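Local coordinates for protein thymidylate synthase thyX (Helicobacter pylori, PDB 3N3Y) that probably catalyses the FAD-dependent reductive methylation of dUMP to dTMP, with methylenetetrahydrofolate as methyl donor and NADPH as reductant, working as a homotetramer, at residues A[71-76]-A[190-194]; A[64-70]-A[165-171]; A[117-121]-A[133-137]; A[97-101]-A[144-148]. The contacts are given in a common frame with arbitrary orientation. Residue numbers count along the deposited sequence, not the author numbering.

In the fold
The four contacts illustrate how chemistry follows place in a fold. Interactions 1 and 2 lie near the centre of the chain, share strand 64-73 and touch where Leu-194 packs on Ile-69. Interaction 2 is a backbone-bonded strand pair, whereas interaction 1 joins the end of the same strand to helix 189-201 through a buried carboxylate. Interactions 3 and 4 lie farther out and share helix 127-145: 117-121 packs on its middle by apolar contacts without hydrogen bonds across, while the partly buried 97-101 contact at its end mixes leucines with a lysine and one weak bond. Phe-120 and Leu-137 meet Leu-100, merging the two apolar clusters.

Interaction 1. Residues A[71-76]-A[190-194]; sequences GLSRGA and EMQDL. With UMP (2'-deoxyuridine 5'-monophosphate), chain G.
This is a buried strand-to-helix junction in which one glutamate of helix 189-201 grips the point where strand 64-73 passes into helix 74-80. Gly-71, at positive phi (84/24), and Leu-72 both face Thr-164 in a G1 beta bulge. Leu-72 and Ser-73 stay extended before Arg-74 starts the helix. Glu-190, extended (t, t), reaches across with both carboxylate oxygens: OE2 accepts from Ser-73 N at 2.8 Å, and OE1 from Ser-73 OG at 2.6 Å. Ser-73 is also the N-cap, its OG (chi1 p) receiving Ala-76 N at 3.0 Å. A water bridges Gly-71 O (2.7 Å) and Glu-190 OE2 (2.8 Å). Apolar contacts flank the carboxylate: Leu-72 meets Leu-194 (CA to CA 8.2 Å, CD1 to CD2 4.0 Å) and Ala-76 meets Met-191 (CA to CA 6.5 Å, CB to SD 3.8 Å). Arg-74 points away from helix 189-201 and binds the dUMP phosphate, NH1 to OP1 at 2.6 Å, while its NE pairs with Glu-160 of the second subunit. Tyr-156 of that subunit hydrogen-bonds Glu-190 OE1. The junction is held between helix 189-201, whose Leu-194 also meets Leu-80 of helix 74-80, and strand 163-171 beyond the bulge.

Interaction 2. Residues A[64-70]-A[165-171]; sequences YYNFEIK and HLAYSIN. With FAD (flavin-adenine dinucleotide), chain K.
Two central strands of the antiparallel sheet, 64-70 and 165-171, run side by side at 165° with axes 4.6 Å apart. Tyr-65/Ile-170, Phe-67/Tyr-168 and Ile-69/Leu-166 are hydrogen-bonded pairs, each doubly bonded, as in Phe-67 N to Tyr-168 O (2.8 Å) and Tyr-168 N to Phe-67 O (3.1 Å). Tyr-64/Asn-171, Asn-66/Ser-169, Glu-68/Ala-167 and Lys-70/His-165 are non-hydrogen-bonded pairs. On the first group's face the side chains interlock diagonally: Ile-69 fits between its neighbours, CD1 set against Tyr-168 CB (3.8 Å) and CB against Leu-166 CD2 (3.9 Å), while the edge of the Phe-67 ring (chi1 m) meets Ile-170, CE2 to CG2 at 3.8 Å. Leu-175 and Leu-178 of helix 172-182 pack on this surface. On the other face, Tyr-64 (chi1 t) brings CD1 to 3.6 Å from both Ile-170 C and Asn-171 N, its OH bonded to Glu-61 of the third subunit, and Lys-70 CD sits 4.0 Å from the His-165 ring centroid in an off-centre CH-pi contact. His-165 NE2 donates to Glu-68 OE2 at 3.0 Å, and Asn-66 ND2 to Ser-169 OG at 2.9 Å; Ser-169 also bonds His-62 of the third subunit. Asn-171 ND2 donates a hydrogen bond of 2.8 Å to N1A of the FAD adenine. The chemistry differs by face: apolar toward helix 172-182, mixed toward the third subunit, with hydrogen bonds and apolar and aromatic packing.

Interaction 3. Residues A[117-121]-A[133-137]; sequences AREFL and SVLAL
Leu-121 (m, t) lays its CD1 methyl against helix 127-145, overlapping the backbone between Ser-133 and Val-134: CD1 is 3.5 Å from Ser-133 C and 3.6 Å from Val-134 N. The same methyl meets Val-134 CG2 and Leu-137 CD2, each at 3.9 Å, so the leucine spans one helical turn, from 133 to 137. Ala-117, whose short side chain lets the backbones approach (CA to Val-134 CA 6.5 Å), touches Val-134 CG2 at 3.8 Å and Leu-137 CD2 at 4.1 Å through its CB. Leu-137 (t, p) is the common partner, since its CD2 also reaches Phe-120 CB at 4.1 Å. The 117-121 backbone turns tightly, Phe-120 N bonding to Ala-117 O at 2.9 Å, and becomes extended at Leu-121 (-126/147); the CA-to-CB bonds of Ala-117, Phe-120 and Leu-121 point at the helix, though the Phe-120 ring leads off, while Arg-118 points away. No hydrogen bond crosses between the segments; Ser-133 OG is satisfied by Ser-161. Phe-106, Leu-109 and Tyr-162 add to the cluster. About 13 Å separates the Phe-120 side chain from a bound dUMP. This is an apolar cluster between consecutive helices, where the connection between helix 111-117 and helix 127-145 folds back on the latter.

Interaction 4. Residues A[97-101]-A[144-148]; sequences LRELK and LSEHN
Leu-97 begins a 3-10 turn just after helix 93-96, and its carbonyl serves twice: Leu-97 O accepts from Leu-100 N at 3.0 Å and lies 3.4 Å from Leu-144 CD1. Its CB meets the same methyl at 4.2 Å. Arg-98 follows at the surface, its carbonyl O taking Lys-101 N at 2.9 Å and so continuing the turn. Glu-99 points away from 144-148, in a salt bridge with Lys-91 and a hydrogen bond with Tyr-162. Leu-100 (m, t) turns toward the helix end, CD1 to Leu-144 CD1 at 3.7 Å, so that Leu-144 (m, t) plugs the hollow between the two leucines. Lys-101 is the last residue of the segment, with its CA 4.6 Å from that of Ser-145. Its alkyl chain (chi1 t, chi2 p) runs across the helix end, CD 3.4 Å from Leu-144 O and CE 3.4 Å from Asn-148 ND2. Lys-101 O accepts a weak hydrogen bond from Ser-145 OG at 3.4 Å. Three residues past the helix end, Asn-148 is the first to leave helical phi/psi, at positive phi (49/44). Leu-97 also packs on Lys-155 of the dUMP site, and its side chain is about 7 Å from a bound dUMP. The contact is a helix C-terminus packed against a 3-10 turn, just past the ThyX signature RHRX7S, whose final serine is Ser-92.

Interaction 1. Residues A[71-76]-A[190-194]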
# COMPACT_ATOMS: atom_id res chain seq x y z
N GLY A 71 -3.02 5.88 -26.17
CA GLY A 71 -4.17 6.64 -26.61
C GLY A 71 -5.24 6.86 -25.56
O GLY A 71 -6.40 7.07 -25.88
N LEU A 72 -4.86 6.81 -24.29
CA LEU A 72 -5.77 7.12 -23.21
C LEU A 72 -5.72 8.64 -22.99
O LEU A 72 -4.65 9.26 -23.12
CB LEU A 72 -5.34 6.36 -21.94
CG LEU A 72 -6.29 6.40 -20.75
CD1 LEU A 72 -7.49 5.52 -21.01
CD2 LEU A 72 -5.58 6.03 -19.45
N SER A 73 -6.85 9.26 -22.70
CA SER A 73 -6.86 10.70 -22.46
C SER A 73 -6.26 11.01 -21.09
O SER A 73 -6.23 10.15 -20.21
CB SER A 73 -8.29 11.25 -22.55
OG SER A 73 -9.05 10.98 -21.39
N ARG A 74 -5.77 12.24 -20.93
CA ARG A 74 -5.27 12.70 -19.63
C ARG A 74 -6.39 12.68 -18.60
O ARG A 74 -6.14 12.41 -17.41
CB ARG A 74 -4.71 14.13 -19.72
CG ARG A 74 -3.61 14.32 -20.75
CD ARG A 74 -2.23 14.21 -20.15
NE ARG A 74 -1.98 15.25 -19.16
CZ ARG A 74 -0.89 15.29 -18.39
NH1 ARG A 74 0.04 14.33 -18.50
NH2 ARG A 74 -0.74 16.26 -17.49
N GLY A 75 -7.61 13.01 -19.04
CA GLY A 75 -8.77 12.98 -18.17
C GLY A 75 -8.97 11.59 -17.58
O GLY A 75 -9.25 11.46 -16.38
N ALA A 76 -8.81 10.56 -18.40
CA ALA A 76 -8.95 9.18 -17.92
C ALA A 76 -7.75 8.76 -17.07
O ALA A 76 -7.88 7.95 -16.15
CB ALA A 76 -9.15 8.21 -19.08
N GLU A 190 -15.03 6.26 -21.01
CA GLU A 190 -13.69 5.92 -21.45
C GLU A 190 -13.05 4.88 -20.54
O GLU A 190 -12.27 4.04 -20.99
CB GLU A 190 -12.79 7.16 -21.54
CG GLU A 190 -11.46 6.90 -22.27
CD GLU A 190 -10.53 8.13 -22.31
OE1 GLU A 190 -10.93 9.23 -21.86
OE2 GLU A 190 -9.38 7.98 -22.79
N MET A 191 -13.39 4.94 -19.26
CA MET A 191 -12.90 3.98 -18.28
C MET A 191 -13.57 2.60 -18.45
O MET A 191 -12.95 1.57 -18.17
CB MET A 191 -13.09 4.51 -16.86
CG MET A 191 -12.22 5.75 -16.58
SD MET A 191 -10.44 5.46 -16.84
CE MET A 191 -10.07 4.43 -15.41
N GLN A 192 -14.82 2.59 -18.91
CA GLN A 192 -15.47 1.31 -19.22
C GLN A 192 -14.78 0.68 -20.43
O GLN A 192 -14.53 -0.53 -20.44
CB GLN A 192 -16.97 1.49 -19.48
CG GLN A 192 -17.72 2.23 -18.39
CD GLN A 192 -19.21 2.28 -18.67
OE1 GLN A 192 -19.73 1.48 -19.44
NE2 GLN A 192 -19.91 3.22 -18.04
N ASP A 193 -14.44 1.48 -21.42
CA ASP A 193 -13.70 0.97 -22.56
C ASP A 193 -12.30 0.49 -22.16
O ASP A 193 -11.80 -0.49 -22.71
CB ASP A 193 -13.59 2.02 -23.66
CG ASP A 193 -14.95 2.44 -24.22
OD1 ASP A 193 -15.97 1.78 -23.90
OD2 ASP A 193 -15.00 3.43 -24.99
N LEU A 194 -11.66 1.19 -21.23
CA LEU A 194 -10.34 0.78 -20.78
C LEU A 194 -10.44 -0.56 -20.06
O LEU A 194 -9.60 -1.44 -20.25
CB LEU A 194 -9.69 1.82 -19.87
CG LEU A 194 -8.37 1.35 -19.22
CD1 LEU A 194 -7.35 0.90 -20.26
CD2 LEU A 194 -7.81 2.46 -18.38
N1 UMP G . 4.62 13.06 -13.06
C2 UMP G . 4.71 13.59 -11.79
N3 UMP G . 5.58 14.64 -11.56
C4 UMP G . 6.33 15.16 -12.60
C5 UMP G . 6.23 14.63 -13.89
C6 UMP G . 5.36 13.57 -14.10
O2 UMP G . 4.03 13.11 -10.87
O4 UMP G . 7.08 16.11 -12.38
C1' UMP G . 3.68 11.96 -13.30
C2' UMP G . 2.27 12.56 -13.27
C3' UMP G . 1.58 11.91 -14.45
C4' UMP G . 2.72 11.56 -15.40
O3' UMP G . 0.96 10.73 -14.03
O4' UMP G . 3.87 11.42 -14.59
C5' UMP G . 2.97 12.66 -16.44
O5' UMP G . 2.89 13.92 -15.79
P UMP G . 3.19 15.34 -16.48
OP1 UMP G . 2.22 15.47 -17.60
OP2 UMP G . 4.64 15.42 -16.92
OP3 UMP G . 2.99 16.42 -15.47
O HOH W 1 -8.81 6.38 -25.00

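Interaction 2. Residues A[64-70]-A[165-171]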
# COMPACT_ATOMS: atom_id res chain seq x y z
N TYR A 64 0.80 -11.31 -11.64
CA TYR A 64 1.14 -9.95 -12.01
C TYR A 64 1.06 -9.74 -13.52
O TYR A 64 1.50 -10.58 -14.29
CB TYR A 64 2.58 -9.68 -11.60
CG TYR A 64 2.91 -8.24 -11.33
CD1 TYR A 64 2.13 -7.48 -10.47
CD2 TYR A 64 4.03 -7.64 -11.92
CE1 TYR A 64 2.44 -6.16 -10.21
CE2 TYR A 64 4.35 -6.31 -11.67
CZ TYR A 64 3.55 -5.58 -10.80
OH TYR A 64 3.86 -4.26 -10.52
N TYR A 65 0.53 -8.60 -13.94
CA TYR A 65 0.40 -8.31 -15.38
C TYR A 65 1.06 -7.01 -15.78
O TYR A 65 0.78 -5.97 -15.18
CB TYR A 65 -1.07 -8.25 -15.75
CG TYR A 65 -1.81 -9.50 -15.38
CD1 TYR A 65 -1.80 -10.61 -16.22
CD2 TYR A 65 -2.52 -9.57 -14.20
CE1 TYR A 65 -2.50 -11.76 -15.89
CE2 TYR A 65 -3.21 -10.72 -13.85
CZ TYR A 65 -3.19 -11.81 -14.70
OH TYR A 65 -3.87 -12.94 -14.34
N ASN A 66 1.93 -7.07 -16.78
CA ASN A 66 2.53 -5.88 -17.37
C ASN A 66 1.84 -5.48 -18.68
O ASN A 66 1.97 -6.16 -19.69
CB ASN A 66 4.01 -6.11 -17.65
CG ASN A 66 4.72 -6.73 -16.47
OD1 ASN A 66 4.90 -7.95 -16.41
ND2 ASN A 66 5.13 -5.90 -15.51
N PHE A 67 1.16 -4.34 -18.66
CA PHE A 67 0.45 -3.84 -19.83
C PHE A 67 1.11 -2.64 -20.47
O PHE A 67 1.93 -1.95 -19.86
CB PHE A 67 -0.96 -3.39 -19.47
CG PHE A 67 -1.84 -4.48 -18.95
CD1 PHE A 67 -2.55 -5.29 -19.81
CD2 PHE A 67 -1.99 -4.67 -17.58
CE1 PHE A 67 -3.39 -6.27 -19.33
CE2 PHE A 67 -2.83 -5.65 -17.09
CZ PHE A 67 -3.52 -6.46 -17.97
N GLU A 68 0.72 -2.39 -21.71
CA GLU A 68 1.04 -1.15 -22.37
C GLU A 68 -0.28 -0.52 -22.79
O GLU A 68 -1.14 -1.20 -23.33
CB GLU A 68 1.94 -1.41 -23.57
CG GLU A 68 2.65 -0.17 -24.10
CD GLU A 68 3.05 -0.32 -25.58
OE1 GLU A 68 3.54 -1.41 -25.97
OE2 GLU A 68 2.86 0.65 -26.35
N ILE A 69 -0.46 0.77 -22.51
CA ILE A 69 -1.69 1.47 -22.87
C ILE A 69 -1.36 2.69 -23.72
O ILE A 69 -0.59 3.56 -23.30
CB ILE A 69 -2.48 1.92 -21.62
CG1 ILE A 69 -2.73 0.72 -20.69
CG2 ILE A 69 -3.79 2.62 -22.03
CD1 ILE A 69 -3.20 1.08 -19.28
N LYS A 70 -1.93 2.74 -24.92
CA LYS A 70 -1.71 3.87 -25.83
C LYS A 70 -3.03 4.55 -26.17
O LYS A 70 -4.04 3.89 -26.39
CB LYS A 70 -1.01 3.43 -27.13
CG LYS A 70 0.15 2.47 -26.93
CD LYS A 70 1.25 2.66 -27.99
CE LYS A 70 0.74 2.43 -29.41
NZ LYS A 70 1.80 2.58 -30.45
N HIS A 165 0.38 7.95 -22.89
CA HIS A 165 0.90 6.61 -23.17
C HIS A 165 1.55 6.14 -21.87
O HIS A 165 2.23 6.92 -21.18
CB HIS A 165 1.92 6.70 -24.31
CG HIS A 165 2.61 5.42 -24.65
ND1 HIS A 165 3.87 5.40 -25.22
CD2 HIS A 165 2.23 4.13 -24.52
CE1 HIS A 165 4.23 4.15 -25.43
NE2 HIS A 165 3.26 3.36 -25.01
N LEU A 166 1.32 4.89 -21.49
CA LEU A 166 1.91 4.40 -20.25
C LEU A 166 2.16 2.90 -20.21
O LEU A 166 1.52 2.12 -20.92
CB LEU A 166 1.03 4.77 -19.05
CG LEU A 166 -0.40 4.24 -19.10
CD1 LEU A 166 -0.93 4.01 -17.72
CD2 LEU A 166 -1.30 5.20 -19.88
N ALA A 167 3.12 2.52 -19.38
CA ALA A 167 3.23 1.15 -18.91
C ALA A 167 2.47 1.06 -17.59
O ALA A 167 2.62 1.90 -16.69
CB ALA A 167 4.69 0.77 -18.74
N TYR A 168 1.63 0.05 -17.49
CA TYR A 168 0.80 -0.14 -16.32
C TYR A 168 0.99 -1.57 -15.83
O TYR A 168 0.75 -2.51 -16.58
CB TYR A 168 -0.66 0.10 -16.70
CG TYR A 168 -1.64 0.16 -15.55
CD1 TYR A 168 -1.57 1.18 -14.61
CD2 TYR A 168 -2.66 -0.79 -15.42
CE1 TYR A 168 -2.46 1.25 -13.56
CE2 TYR A 168 -3.57 -0.72 -14.38
CZ TYR A 168 -3.45 0.30 -13.45
OH TYR A 168 -4.33 0.39 -12.41
N SER A 169 1.41 -1.75 -14.58
CA SER A 169 1.55 -3.10 -14.03
C SER A 169 0.67 -3.26 -12.81
O SER A 169 0.58 -2.38 -11.96
CB SER A 169 3.00 -3.41 -13.67
OG SER A 169 3.80 -3.36 -14.83
N ILE A 170 0.02 -4.42 -12.71
CA ILE A 170 -0.96 -4.63 -11.68
C ILE A 170 -1.11 -6.13 -11.38
O ILE A 170 -0.98 -6.98 -12.28
CB ILE A 170 -2.31 -3.98 -12.11
CG1 ILE A 170 -3.38 -4.07 -11.01
CG2 ILE A 170 -2.82 -4.57 -13.43
CD1 ILE A 170 -4.64 -3.33 -11.36
N ASN A 171 -1.35 -6.47 -10.11
CA ASN A 171 -1.58 -7.86 -9.75
C ASN A 171 -3.05 -8.26 -9.93
O ASN A 171 -3.91 -7.39 -10.10
CB ASN A 171 -1.02 -8.19 -8.35
CG ASN A 171 -1.88 -7.67 -7.21
OD1 ASN A 171 -3.11 -7.72 -7.23
ND2 ASN A 171 -1.22 -7.19 -6.17
PA FAD K . -4.72 -5.77 4.23
O1A FAD K . -4.79 -4.83 5.42
O2A FAD K . -3.35 -6.35 3.99
O5B FAD K . -5.20 -5.00 2.92
C5B FAD K . -6.37 -4.21 2.95
C4B FAD K . -6.93 -4.21 1.54
O4B FAD K . -5.99 -3.60 0.68
C3B FAD K . -7.13 -5.64 1.03
O3B FAD K . -8.42 -6.12 1.29
C2B FAD K . -6.83 -5.51 -0.45
O2B FAD K . -7.98 -5.04 -1.11
C1B FAD K . -5.86 -4.36 -0.51
N9A FAD K . -4.45 -4.74 -0.68
C8A FAD K . -3.42 -4.58 0.22
N7A FAD K . -2.28 -5.03 -0.36
C5A FAD K . -2.58 -5.48 -1.60
C6A FAD K . -1.81 -6.05 -2.61
N6A FAD K . -0.48 -6.07 -2.52
N1A FAD K . -2.41 -6.41 -3.80
C2A FAD K . -3.76 -6.23 -3.98
N3A FAD K . -4.52 -5.67 -2.98
C4A FAD K . -3.93 -5.30 -1.82
N1 FAD K . -2.75 -16.22 5.13
C2 FAD K . -1.93 -17.25 4.74
O2 FAD K . -0.86 -17.02 4.20
N3 FAD K . -2.29 -18.56 4.95
C4 FAD K . -3.49 -18.86 5.56
O4 FAD K . -3.79 -20.03 5.73
C4X FAD K . -4.34 -17.83 5.97
N5 FAD K . -5.55 -18.13 6.58
C5X FAD K . -6.36 -17.09 6.98
C6 FAD K . -7.57 -17.37 7.60
C7 FAD K . -8.41 -16.35 8.01
C7M FAD K . -9.71 -16.68 8.69
C8 FAD K . -8.04 -15.02 7.79
C8M FAD K . -8.95 -13.91 8.23
C9 FAD K . -6.83 -14.72 7.17
C9A FAD K . -5.99 -15.75 6.76
N10 FAD K . -4.78 -15.46 6.14
C10 FAD K . -3.96 -16.50 5.75
C1' FAD K . -4.33 -14.04 5.92
C2' FAD K . -4.95 -13.35 4.71
O2' FAD K . -4.62 -14.04 3.53
C3' FAD K . -4.48 -11.89 4.62
O3' FAD K . -3.09 -11.81 4.39
C4' FAD K . -4.83 -11.06 5.84
O4' FAD K . -6.14 -11.37 6.24
C5' FAD K . -4.88 -9.59 5.48
O5' FAD K . -6.03 -9.41 4.66
P FAD K . -6.13 -8.20 3.59
O1P FAD K . -7.52 -8.11 3.02
O2P FAD K . -5.09 -8.42 2.52
O3P FAD K . -5.87 -6.88 4.49
O HOH W 2 4.24 -2.85 -17.95

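Interaction 3. Residues A[117-121]-A[133-137]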
# COMPACT_ATOMS: atom_id res chain seq x y z
N ALA A 117 -5.85 15.75 -36.01
CA ALA A 117 -5.84 16.07 -34.60
C ALA A 117 -6.08 14.85 -33.72
O ALA A 117 -5.72 14.84 -32.55
CB ALA A 117 -6.88 17.14 -34.30
N ARG A 118 -6.69 13.81 -34.29
CA ARG A 118 -6.98 12.60 -33.53
C ARG A 118 -5.72 11.85 -33.15
O ARG A 118 -5.77 10.95 -32.34
CB ARG A 118 -7.92 11.67 -34.27
CG ARG A 118 -9.36 12.09 -34.20
CD ARG A 118 -10.25 10.98 -34.73
NE ARG A 118 -10.80 10.16 -33.66
CZ ARG A 118 -11.86 9.36 -33.80
NH1 ARG A 118 -12.48 9.28 -34.96
NH2 ARG A 118 -12.30 8.65 -32.76
N GLU A 119 -4.60 12.22 -33.75
CA GLU A 119 -3.34 11.64 -33.32
C GLU A 119 -3.00 12.10 -31.90
O GLU A 119 -2.29 11.41 -31.18
CB GLU A 119 -2.19 12.02 -34.26
CG GLU A 119 -0.85 11.40 -33.85
CD GLU A 119 0.37 12.08 -34.47
OE1 GLU A 119 0.23 12.86 -35.44
OE2 GLU A 119 1.50 11.83 -33.97
N PHE A 120 -3.48 13.27 -31.52
CA PHE A 120 -3.11 13.86 -30.24
C PHE A 120 -4.26 13.96 -29.26
O PHE A 120 -4.05 14.22 -28.09
CB PHE A 120 -2.55 15.26 -30.45
CG PHE A 120 -1.30 15.30 -31.29
CD1 PHE A 120 -0.08 14.97 -30.73
CD2 PHE A 120 -1.35 15.70 -32.62
CE1 PHE A 120 1.08 15.00 -31.50
CE2 PHE A 120 -0.20 15.73 -33.39
CZ PHE A 120 1.02 15.39 -32.83
N LEU A 121 -5.48 13.76 -29.74
CA LEU A 121 -6.66 13.96 -28.90
C LEU A 121 -7.55 12.74 -28.89
O LEU A 121 -7.68 12.04 -29.88
CB LEU A 121 -7.48 15.12 -29.43
CG LEU A 121 -6.78 16.47 -29.44
CD1 LEU A 121 -7.73 17.52 -29.99
CD2 LEU A 121 -6.30 16.82 -28.03
N SER A 133 -11.84 20.64 -28.41
CA SER A 133 -10.55 20.05 -28.05
C SER A 133 -9.50 20.44 -29.07
O SER A 133 -8.37 20.77 -28.70
CB SER A 133 -10.61 18.53 -27.93
OG SER A 133 -11.46 18.17 -26.87
N VAL A 134 -9.87 20.40 -30.34
CA VAL A 134 -8.96 20.82 -31.41
C VAL A 134 -8.59 22.31 -31.30
O VAL A 134 -7.42 22.66 -31.46
CB VAL A 134 -9.55 20.52 -32.80
CG1 VAL A 134 -8.54 20.91 -33.92
CG2 VAL A 134 -9.91 19.02 -32.89
N LEU A 135 -9.56 23.16 -31.00
CA LEU A 135 -9.25 24.57 -30.76
C LEU A 135 -8.18 24.71 -29.68
O LEU A 135 -7.21 25.45 -29.85
CB LEU A 135 -10.51 25.38 -30.39
CG LEU A 135 -11.62 25.38 -31.46
CD1 LEU A 135 -12.66 26.49 -31.22
CD2 LEU A 135 -11.05 25.48 -32.87
N ALA A 136 -8.36 23.98 -28.58
CA ALA A 136 -7.42 24.00 -27.46
C ALA A 136 -6.06 23.47 -27.87
O ALA A 136 -5.03 23.99 -27.47
CB ALA A 136 -7.97 23.20 -26.28
N LEU A 137 -6.07 22.41 -28.69
CA LEU A 137 -4.85 21.81 -29.17
C LEU A 137 -4.10 22.79 -30.06
O LEU A 137 -2.88 22.90 -29.98
CB LEU A 137 -5.13 20.51 -29.94
CG LEU A 137 -3.92 19.81 -30.57
CD1 LEU A 137 -3.02 19.19 -29.51
CD2 LEU A 137 -4.35 18.74 -31.55

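Interaction 4. Residues A[97-101]-A[144-148]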
# COMPACT_ATOMS: atom_id res chain seq x y z
N LEU A 97 6.19 17.57 -24.75
CA LEU A 97 5.24 18.48 -25.43
C LEU A 97 5.80 19.06 -26.72
O LEU A 97 5.04 19.41 -27.62
CB LEU A 97 4.77 19.60 -24.49
CG LEU A 97 3.43 19.32 -23.81
CD1 LEU A 97 2.91 20.55 -23.03
CD2 LEU A 97 2.38 18.85 -24.82
N ARG A 98 7.12 19.16 -26.81
CA ARG A 98 7.78 19.67 -28.01
C ARG A 98 7.45 18.86 -29.29
O ARG A 98 7.72 19.30 -30.41
CB ARG A 98 9.29 19.72 -27.78
CG ARG A 98 9.83 21.10 -27.46
CD ARG A 98 10.67 21.55 -28.65
NE ARG A 98 11.26 20.38 -29.31
CZ ARG A 98 11.61 20.32 -30.60
NH1 ARG A 98 11.44 21.38 -31.38
NH2 ARG A 98 12.13 19.21 -31.10
N GLU A 99 6.87 17.68 -29.10
CA GLU A 99 6.34 16.90 -30.22
C GLU A 99 5.39 17.73 -31.11
O GLU A 99 5.20 17.41 -32.29
CB GLU A 99 5.61 15.65 -29.71
CG GLU A 99 4.29 15.94 -28.98
CD GLU A 99 3.76 14.72 -28.22
OE1 GLU A 99 4.34 13.62 -28.39
OE2 GLU A 99 2.76 14.86 -27.47
N LEU A 100 4.79 18.78 -30.54
CA LEU A 100 3.83 19.64 -31.26
C LEU A 100 4.52 20.74 -32.08
O LEU A 100 3.93 21.31 -33.00
CB LEU A 100 2.84 20.29 -30.29
CG LEU A 100 1.72 19.46 -29.67
CD1 LEU A 100 0.80 20.35 -28.83
CD2 LEU A 100 0.92 18.73 -30.74
N LYS A 101 5.75 21.06 -31.70
CA LYS A 101 6.53 22.08 -32.38
C LYS A 101 6.59 21.80 -33.87
O LYS A 101 6.64 22.71 -34.69
CB LYS A 101 7.94 22.10 -31.79
CG LYS A 101 8.87 23.11 -32.41
CD LYS A 101 8.75 24.45 -31.72
CE LYS A 101 9.88 25.36 -32.18
NZ LYS A 101 11.19 24.68 -32.02
N LEU A 144 3.73 26.64 -28.05
CA LEU A 144 4.98 25.89 -28.17
C LEU A 144 5.81 26.25 -29.40
O LEU A 144 7.04 26.17 -29.36
CB LEU A 144 4.67 24.40 -28.23
CG LEU A 144 4.04 23.78 -26.99
CD1 LEU A 144 3.48 22.42 -27.32
CD2 LEU A 144 5.05 23.70 -25.87
N SER A 145 5.13 26.62 -30.48
CA SER A 145 5.73 26.62 -31.80
C SER A 145 6.13 28.00 -32.29
O SER A 145 7.13 28.17 -32.98
CB SER A 145 4.77 25.97 -32.80
OG SER A 145 5.41 25.76 -34.05
N GLU A 146 5.32 28.99 -31.94
CA GLU A 146 5.57 30.34 -32.40
C GLU A 146 6.19 31.18 -31.29
O GLU A 146 7.10 31.97 -31.54
CB GLU A 146 4.28 30.95 -32.94
CG GLU A 146 3.52 29.97 -33.86
CD GLU A 146 2.55 30.65 -34.82
OE1 GLU A 146 2.39 31.89 -34.73
OE2 GLU A 146 1.95 29.95 -35.68
N HIS A 147 5.74 30.99 -30.06
CA HIS A 147 6.29 31.75 -28.94
C HIS A 147 7.38 30.98 -28.18
O HIS A 147 8.02 31.52 -27.27
CB HIS A 147 5.18 32.16 -27.98
CG HIS A 147 4.00 32.78 -28.68
ND1 HIS A 147 4.02 34.06 -29.17
CD2 HIS A 147 2.78 32.28 -28.96
CE1 HIS A 147 2.86 34.34 -29.73
NE2 HIS A 147 2.08 33.27 -29.62
N ASN A 148 7.58 29.72 -28.54
CA ASN A 148 8.59 28.90 -27.88
C ASN A 148 8.53 28.92 -26.36
O ASN A 148 9.56 29.03 -25.70
CB ASN A 148 9.98 29.30 -28.35
CG ASN A 148 10.33 28.71 -29.69
OD1 ASN A 148 10.11 29.32 -30.75
ND2 ASN A 148 10.89 27.50 -29.67